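Local atomic coordinates of nucleoside permease NupG (Escherichia coli K-12, PDB entry 7DLA), a protein that carries purine and pyrimidine nucleosides across the bacterial inner membrane as a proton-driven symporter of the major facilitator superfamily. Residues 14-18 with 106-110; 238-244 with 301-305. The protein carries 1 engineered substitution. All blocks are in the same frame, centred on the assembly; numbering follows the deposited sequence.

Contact 1. Residues 14-18 with 106-110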
ATOM      1  N   GLN A  14       9.188  -8.518  -7.453  1.00 55.84           N
ATOM      2  CA  GLN A  14       8.924  -8.008  -6.119  1.00 55.98           C
ATOM      3  C   GLN A  14       7.498  -7.508  -6.031  1.00 55.47           C
ATOM      4  O   GLN A  14       6.799  -7.715  -5.031  1.00 54.90           O
ATOM      5  CB  GLN A  14       9.880  -6.867  -5.782  1.00 56.33           C
ATOM      6  CG  GLN A  14       9.436  -6.070  -4.576  1.00 56.31           C
ATOM      7  CD  GLN A  14       9.783  -6.755  -3.272  1.00 56.67           C
ATOM      8  OE1 GLN A  14      10.746  -7.512  -3.202  1.00 57.19           O
ATOM      9  NE2 GLN A  14       8.982  -6.528  -2.247  1.00 56.72           N
ATOM     10  N   PHE A  15       7.052  -6.852  -7.091  1.00 55.92           N
ATOM     11  CA  PHE A  15       5.714  -6.294  -7.025  1.00 55.60           C
ATOM     12  C   PHE A  15       4.661  -7.115  -7.740  1.00 54.72           C
ATOM     13  O   PHE A  15       3.486  -7.041  -7.372  1.00 54.79           O
ATOM     14  CB  PHE A  15       5.740  -4.880  -7.571  1.00 55.91           C
ATOM     15  CG  PHE A  15       6.447  -3.957  -6.682  1.00 56.17           C
ATOM     16  CD1 PHE A  15       5.959  -3.720  -5.408  1.00 56.43           C
ATOM     17  CD2 PHE A  15       7.638  -3.377  -7.067  1.00 57.52           C
ATOM     18  CE1 PHE A  15       6.626  -2.865  -4.559  1.00 57.68           C
ATOM     19  CE2 PHE A  15       8.306  -2.517  -6.232  1.00 62.32           C
ATOM     20  CZ  PHE A  15       7.801  -2.260  -4.974  1.00 57.13           C
ATOM     21  N   CYS A  16       5.044  -7.885  -8.747  1.00 55.31           N
ATOM     22  CA  CYS A  16       4.100  -8.772  -9.399  1.00 54.32           C
ATOM     23  C   CYS A  16       3.495  -9.713  -8.379  1.00 53.29           C
ATOM     24  O   CYS A  16       2.271  -9.848  -8.301  1.00 52.70           O
ATOM     25  CB  CYS A  16       4.808  -9.553 -10.496  1.00 54.07           C
ATOM     26  SG  CYS A  16       3.680 -10.118 -11.720  1.00 55.25           S
ATOM     27  N   LEU A  17       4.344 -10.330  -7.543  1.00 53.31           N
ATOM     28  CA  LEU A  17       3.826 -11.288  -6.566  1.00 53.62           C
ATOM     29  C   LEU A  17       2.830 -10.627  -5.633  1.00 53.86           C
ATOM     30  O   LEU A  17       1.847 -11.254  -5.234  1.00 54.75           O
ATOM     31  CB  LEU A  17       4.950 -11.939  -5.754  1.00 52.90           C
ATOM     32  CG  LEU A  17       5.716 -11.202  -4.650  1.00 53.91           C
ATOM     33  CD1 LEU A  17       5.058 -11.279  -3.257  1.00 53.97           C
ATOM     34  CD2 LEU A  17       7.119 -11.738  -4.576  1.00 53.42           C
ATOM     35  N   TRP A  18       3.074  -9.374  -5.252  1.00 54.45           N
ATOM     36  CA  TRP A  18       2.121  -8.677  -4.389  1.00 54.47           C
ATOM     37  C   TRP A  18       0.819  -8.338  -5.120  1.00 55.17           C
ATOM     38  O   TRP A  18      -0.272  -8.593  -4.592  1.00 55.07           O
ATOM     39  CB  TRP A  18       2.762  -7.416  -3.819  1.00 55.53           C
ATOM     40  CG  TRP A  18       2.311  -7.056  -2.398  1.00 55.64           C
ATOM     41  CD1 TRP A  18       1.878  -7.916  -1.430  1.00 55.34           C
ATOM     42  CD2 TRP A  18       2.347  -5.761  -1.790  1.00 55.35           C
ATOM     43  NE1 TRP A  18       1.591  -7.232  -0.277  1.00 55.63           N
ATOM     44  CE2 TRP A  18       1.876  -5.907  -0.468  1.00 57.35           C
ATOM     45  CE3 TRP A  18       2.714  -4.487  -2.240  1.00 55.59           C
ATOM     46  CZ2 TRP A  18       1.767  -4.827   0.410  1.00 56.31           C
ATOM     47  CZ3 TRP A  18       2.601  -3.424  -1.375  1.00 55.82           C
ATOM     48  CH2 TRP A  18       2.131  -3.598  -0.060  1.00 56.16           C
ATOM     49  N   TYR A 106       6.992 -10.102   4.158  1.00 60.14           N
ATOM     50  CA  TYR A 106       6.991  -9.332   2.926  1.00 59.63           C
ATOM     51  C   TYR A 106       7.302  -7.865   3.135  1.00 60.11           C
ATOM     52  O   TYR A 106       8.002  -7.272   2.317  1.00 59.54           O
ATOM     53  CB  TYR A 106       5.651  -9.461   2.223  1.00 59.11           C
ATOM     54  CG  TYR A 106       5.645  -8.714   0.919  1.00 57.94           C
ATOM     55  CD1 TYR A 106       5.301  -7.372   0.851  1.00 57.38           C
ATOM     56  CD2 TYR A 106       6.121  -9.317  -0.225  1.00 59.87           C
ATOM     57  CE1 TYR A 106       5.325  -6.703  -0.346  1.00 56.63           C
ATOM     58  CE2 TYR A 106       6.172  -8.648  -1.412  1.00 56.57           C
ATOM     59  CZ  TYR A 106       5.773  -7.354  -1.475  1.00 56.02           C
ATOM     60  OH  TYR A 106       5.841  -6.739  -2.698  1.00 55.63           O
ATOM     61  N   MET A 107       6.724  -7.257   4.161  1.00 61.00           N
ATOM     62  CA  MET A 107       6.930  -5.844   4.466  1.00 60.96           C
ATOM     63  C   MET A 107       8.401  -5.448   4.510  1.00 61.46           C
ATOM     64  O   MET A 107       8.768  -4.452   3.863  1.00 60.18           O
ATOM     65  CB  MET A 107       6.232  -5.548   5.795  1.00 62.37           C
ATOM     66  CG  MET A 107       4.731  -5.416   5.709  1.00 62.14           C
ATOM     67  SD  MET A 107       3.998  -5.204   4.078  1.00 60.10           S
ATOM     68  CE  MET A 107       4.617  -3.641   3.517  1.00 58.33           C
ATOM     69  N   PRO A 108       9.287  -6.163   5.210  1.00 62.30           N
ATOM     70  CA  PRO A 108      10.697  -5.758   5.208  1.00 63.26           C
ATOM     71  C   PRO A 108      11.343  -5.765   3.827  1.00 60.15           C
ATOM     72  O   PRO A 108      12.287  -4.996   3.577  1.00 59.23           O
ATOM     73  CB  PRO A 108      11.324  -6.796   6.146  1.00 65.14           C
ATOM     74  CG  PRO A 108      10.200  -7.159   7.067  1.00 66.08           C
ATOM     75  CD  PRO A 108       9.079  -7.302   6.126  1.00 63.67           C
ATOM     76  N   THR A 109      10.877  -6.625   2.911  1.00 60.06           N
ATOM     77  CA  THR A 109      11.535  -6.720   1.610  1.00 59.07           C
ATOM     78  C   THR A 109      11.424  -5.410   0.846  1.00 57.87           C
ATOM     79  O   THR A 109      12.275  -5.122  -0.004  1.00 57.30           O
ATOM     80  CB  THR A 109      10.978  -7.906   0.771  1.00 58.20           C
ATOM     81  OG1 THR A 109       9.613  -7.693   0.399  1.00 57.59           O
ATOM     82  CG2 THR A 109      11.070  -9.187   1.555  1.00 57.26           C
ATOM     83  N   LEU A 110      10.431  -4.590   1.193  1.00 57.92           N
ATOM     84  CA  LEU A 110      10.203  -3.317   0.519  1.00 57.64           C
ATOM     85  C   LEU A 110      11.406  -2.378   0.631  1.00 57.97           C
ATOM     86  O   LEU A 110      11.689  -1.618  -0.304  1.00 58.15           O
ATOM     87  CB  LEU A 110       8.943  -2.686   1.093  1.00 57.20           C
ATOM     88  CG  LEU A 110       7.715  -2.687   0.182  1.00 57.34           C
ATOM     89  CD1 LEU A 110       7.415  -4.080  -0.359  1.00 57.38           C
ATOM     90  CD2 LEU A 110       6.526  -2.190   0.975  1.00 58.21           C
TER
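A tyrosine hydroxyl from one transmembrane helix bonds to a main-chain carbonyl of another: Tyr106 OH donates to Gln14 O at 2.7 Å. The short helical segments run roughly antiparallel, their N-to-C directions at 148°, with a closest approach of the axes of 11.7 Å, too wide for close backbone packing, and large side chains fill the gap. Tyr106 suits this task because its flat ring is long enough to cross the space and its hydroxyl finds a polar partner within the membrane. One face of the ring stacks on the five-membered ring of Trp18, with centroids 4.0 Å apart and planes inclined by 26°, while Leu17 CD1 packs 3.4 Å from Tyr106 CE2.

Gln14 also makes the second polar link, to a residue one turn further along helix 92-122: its NE2 donates to Thr109 OG1 at 3.0 Å in an almost straight bond. The Thr109 hydroxyl folds back on its own helix, OG1 donating to Tyr106 O at 2.5 Å. That helix is kinked at Pro108, whose nitrogen has no hydrogen to give to the turn before. Gln14 OE1 is hydrogen-bonded to His76 and Tyr72. Met107 SD lies 4.3 Å from Trp18 CZ2, an oblique Met-aromatic contact.

The contact joins helices 3-19 and 92-122, in the first and fourth transmembrane segments of the N-terminal six-helix half; in the major facilitator fold these generally help line the central cavity. Helix 68-86 adjoins it at Thr109, helix 37-64 at Met107 and Trp18, helix 160-177 at Leu17, and helix 138-152 at Trp18.

Contact 2. Residues 238-244 with 301-305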
ATOM      1  N   PHE A 238     -22.107  -5.457  -7.925  1.00 64.71           N
ATOM      2  CA  PHE A 238     -23.144  -5.327  -8.937  1.00 65.62           C
ATOM      3  C   PHE A 238     -23.456  -6.631  -9.645  1.00 67.55           C
ATOM      4  O   PHE A 238     -24.060  -6.606 -10.725  1.00 71.47           O
ATOM      5  CB  PHE A 238     -22.749  -4.272  -9.961  1.00 65.04           C
ATOM      6  CG  PHE A 238     -22.559  -2.929  -9.376  1.00 63.99           C
ATOM      7  CD1 PHE A 238     -23.639  -2.139  -9.088  1.00 64.27           C
ATOM      8  CD2 PHE A 238     -21.293  -2.467  -9.084  1.00 63.07           C
ATOM      9  CE1 PHE A 238     -23.465  -0.897  -8.548  1.00 63.49           C
ATOM     10  CE2 PHE A 238     -21.113  -1.226  -8.531  1.00 61.47           C
ATOM     11  CZ  PHE A 238     -22.202  -0.441  -8.265  1.00 61.85           C
ATOM     12  N   ASP A 239     -23.030  -7.760  -9.086  1.00 67.52           N
ATOM     13  CA  ASP A 239     -23.551  -9.049  -9.525  1.00 68.78           C
ATOM     14  C   ASP A 239     -25.075  -9.071  -9.439  1.00 73.73           C
ATOM     15  O   ASP A 239     -25.757  -9.458 -10.396  1.00 71.62           O
ATOM     16  CB  ASP A 239     -22.948 -10.143  -8.648  1.00 68.13           C
ATOM     17  CG  ASP A 239     -21.584 -10.562  -9.100  1.00 67.08           C
ATOM     18  OD1 ASP A 239     -21.093 -10.015 -10.101  1.00 67.41           O
ATOM     19  OD2 ASP A 239     -20.968 -11.390  -8.405  1.00 66.34           O
ATOM     20  N   LYS A 240     -25.610  -8.596  -8.304  1.00 71.16           N
ATOM     21  CA  LYS A 240     -27.006  -8.629  -7.884  1.00 72.45           C
ATOM     22  C   LYS A 240     -27.990  -8.040  -8.896  1.00 73.66           C
ATOM     23  O   LYS A 240     -29.200  -8.181  -8.697  1.00 74.50           O
ATOM     24  CB  LYS A 240     -27.105  -7.887  -6.537  1.00 73.33           C
ATOM     25  CG  LYS A 240     -26.773  -6.364  -6.552  1.00 73.27           C
ATOM     26  CD  LYS A 240     -27.054  -5.734  -5.182  1.00 74.97           C
ATOM     27  CE  LYS A 240     -28.568  -5.470  -4.909  1.00 82.58           C
ATOM     28  NZ  LYS A 240     -29.059  -4.041  -4.929  1.00 78.61           N
ATOM     29  N   ASP A 241     -27.527  -7.358  -9.941  1.00 73.74           N
ATOM     30  CA  ASP A 241     -28.390  -6.893 -11.020  1.00 74.78           C
ATOM     31  C   ASP A 241     -28.069  -7.697 -12.265  1.00 74.65           C
ATOM     32  O   ASP A 241     -26.887  -7.855 -12.598  1.00 73.60           O
ATOM     33  CB  ASP A 241     -28.189  -5.398 -11.333  1.00 77.56           C
ATOM     34  CG  ASP A 241     -28.838  -4.466 -10.313  1.00 80.65           C
ATOM     35  OD1 ASP A 241     -28.686  -4.694  -9.088  1.00 80.19           O
ATOM     36  OD2 ASP A 241     -29.475  -3.473 -10.747  1.00 77.64           O
ATOM     37  N   PRO A 242     -29.072  -8.213 -12.980  1.00 75.41           N
ATOM     38  CA  PRO A 242     -28.783  -8.868 -14.259  1.00 74.75           C
ATOM     39  C   PRO A 242     -28.275  -7.901 -15.309  1.00 75.44           C
ATOM     40  O   PRO A 242     -27.532  -8.312 -16.209  1.00 75.08           O
ATOM     41  CB  PRO A 242     -30.142  -9.466 -14.650  1.00 72.91           C
ATOM     42  CG  PRO A 242     -30.860  -9.633 -13.353  1.00 73.01           C
ATOM     43  CD  PRO A 242     -30.478  -8.402 -12.587  1.00 78.26           C
ATOM     44  N   MET A 243     -28.657  -6.621 -15.212  1.00 76.57           N
ATOM     45  CA  MET A 243     -28.269  -5.648 -16.228  1.00 79.25           C
ATOM     46  C   MET A 243     -26.759  -5.403 -16.217  1.00 76.40           C
ATOM     47  O   MET A 243     -26.121  -5.333 -17.280  1.00 78.27           O
ATOM     48  CB  MET A 243     -29.041  -4.346 -16.020  1.00 81.02           C
ATOM     49  CG  MET A 243     -28.408  -3.129 -16.723  1.00 87.79           C
ATOM     50  SD  MET A 243     -29.543  -1.881 -17.389  1.00131.14           S
ATOM     51  CE  MET A 243     -28.455  -0.466 -17.455  1.00 94.58           C
ATOM     52  N   PHE A 244     -26.163  -5.284 -15.034  1.00 73.81           N
ATOM     53  CA  PHE A 244     -24.732  -5.059 -14.949  1.00 73.27           C
ATOM     54  C   PHE A 244     -23.928  -6.362 -14.920  1.00 72.34           C
ATOM     55  O   PHE A 244     -22.697  -6.315 -14.978  1.00 73.13           O
ATOM     56  CB  PHE A 244     -24.410  -4.200 -13.711  1.00 71.16           C
ATOM     57  CG  PHE A 244     -25.256  -2.952 -13.579  1.00 71.32           C
ATOM     58  CD1 PHE A 244     -25.489  -2.125 -14.673  1.00 73.18           C
ATOM     59  CD2 PHE A 244     -25.796  -2.597 -12.358  1.00 70.87           C
ATOM     60  CE1 PHE A 244     -26.269  -0.980 -14.543  1.00 72.81           C
ATOM     61  CE2 PHE A 244     -26.576  -1.471 -12.232  1.00 71.46           C
ATOM     62  CZ  PHE A 244     -26.808  -0.661 -13.319  1.00 72.16           C
ATOM     63  N   GLY A 301     -21.079   5.996  -8.259  1.00 58.84           N
ATOM     64  CA  GLY A 301     -20.540   5.195  -9.372  1.00 60.17           C
ATOM     65  C   GLY A 301     -21.512   4.118  -9.819  1.00 65.17           C
ATOM     66  O   GLY A 301     -22.151   3.508  -8.949  1.00 64.88           O
ATOM     67  N   ASP A 302     -21.594   3.876 -11.132  1.00 65.79           N
ATOM     68  CA  ASP A 302     -22.530   2.866 -11.689  1.00 64.43           C
ATOM     69  C   ASP A 302     -21.916   2.207 -12.924  1.00 64.76           C
ATOM     70  O   ASP A 302     -21.113   2.869 -13.605  1.00 63.84           O
ATOM     71  CB  ASP A 302     -23.814   3.542 -12.169  1.00 65.11           C
ATOM     72  CG  ASP A 302     -25.025   3.210 -11.324  1.00 67.59           C
ATOM     73  OD1 ASP A 302     -24.905   2.334 -10.453  1.00 66.81           O
ATOM     74  OD2 ASP A 302     -26.070   3.838 -11.544  1.00 79.70           O
ATOM     75  N   PRO A 303     -22.225   0.925 -13.216  1.00 65.54           N
ATOM     76  CA  PRO A 303     -21.756   0.270 -14.438  1.00 65.75           C
ATOM     77  C   PRO A 303     -22.414   0.948 -15.650  1.00 65.74           C
ATOM     78  O   PRO A 303     -22.090   0.601 -16.762  1.00 66.15           O
ATOM     79  CB  PRO A 303     -22.235  -1.179 -14.286  1.00 67.16           C
ATOM     80  CG  PRO A 303     -22.402  -1.339 -12.798  1.00 66.44           C
ATOM     81  CD  PRO A 303     -22.937   0.002 -12.343  1.00 65.71           C
ATOM     82  N   THR A 304     -23.342   1.872 -15.388  1.00 65.34           N
ATOM     83  CA  THR A 304     -24.004   2.653 -16.424  1.00 65.20           C
ATOM     84  C   THR A 304     -22.992   3.562 -17.110  1.00 64.94           C
ATOM     85  O   THR A 304     -21.884   3.767 -16.611  1.00 64.33           O
ATOM     86  CB  THR A 304     -25.142   3.470 -15.803  1.00 65.99           C
ATOM     87  OG1 THR A 304     -24.620   4.345 -14.786  1.00 65.41           O
ATOM     88  CG2 THR A 304     -26.196   2.546 -15.211  1.00 67.64           C
ATOM     89  N   PRO A 305     -23.334   4.128 -18.273  1.00 65.72           N
ATOM     90  CA  PRO A 305     -22.441   5.128 -18.886  1.00 67.48           C
ATOM     91  C   PRO A 305     -22.035   6.265 -17.948  1.00 63.92           C
ATOM     92  O   PRO A 305     -20.848   6.407 -17.653  1.00 64.26           O
ATOM     93  CB  PRO A 305     -23.259   5.633 -20.081  1.00 73.71           C
ATOM     94  CG  PRO A 305     -24.084   4.426 -20.467  1.00 66.99           C
ATOM     95  CD  PRO A 305     -24.453   3.775 -19.163  1.00 66.21           C
TER
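Pro303, Phe244 and Phe238 carry most of this periplasmic contact, in which one proline ring meets two aromatic faces without any hydrogen bond between the segments. Pro303 CG lies 3.7 Å from the centroid of the Phe244 ring, and Pro303 CD 4.0 Å from that of Phe238; both are CH-pi contacts over the ring face. Proline suits the place because its compact ring offers several slightly polarised C-H groups to the electron-rich phenyl faces, and its ring restricts phi, which suits a short connection without regular structure. Thr304 adds an apolar touch, its CG2 3.6 Å from Phe244 CE1, while its hydroxyl is used as an N-cap, bonded to the backbone nitrogen of Gly307 at the start of helix 305-335. The loop 238-244, which follows helix 226-236, is therefore laid against the loop between helices 253-299 and 305-335, both periplasmic and in the C-terminal half. Helix 248-251 touches both segments, with Val250 against Phe238 and Phe244 and Ile249 against Pro303.

Contact 1 and contact 2 share no helix and do not touch: their centres are 34 Å apart and their nearest atoms about 21 Å. They come in series along the chain, residues 14-18 with 106-110 closing before 238-244 with 301-305 begins. In the two-bundle architecture of the major facilitator superfamily, contact 1 joins the first and fourth transmembrane helices of the N-terminal half, whereas contact 2 joins periplasmic loops of the C-terminal half. The first lies within the membrane-spanning bundle, 10 Å from the chain centre, and the second at the periplasmic surface of the protein, 28 Å from that centre. Each joins parts distant in sequence within one half, and neither bridges the two halves.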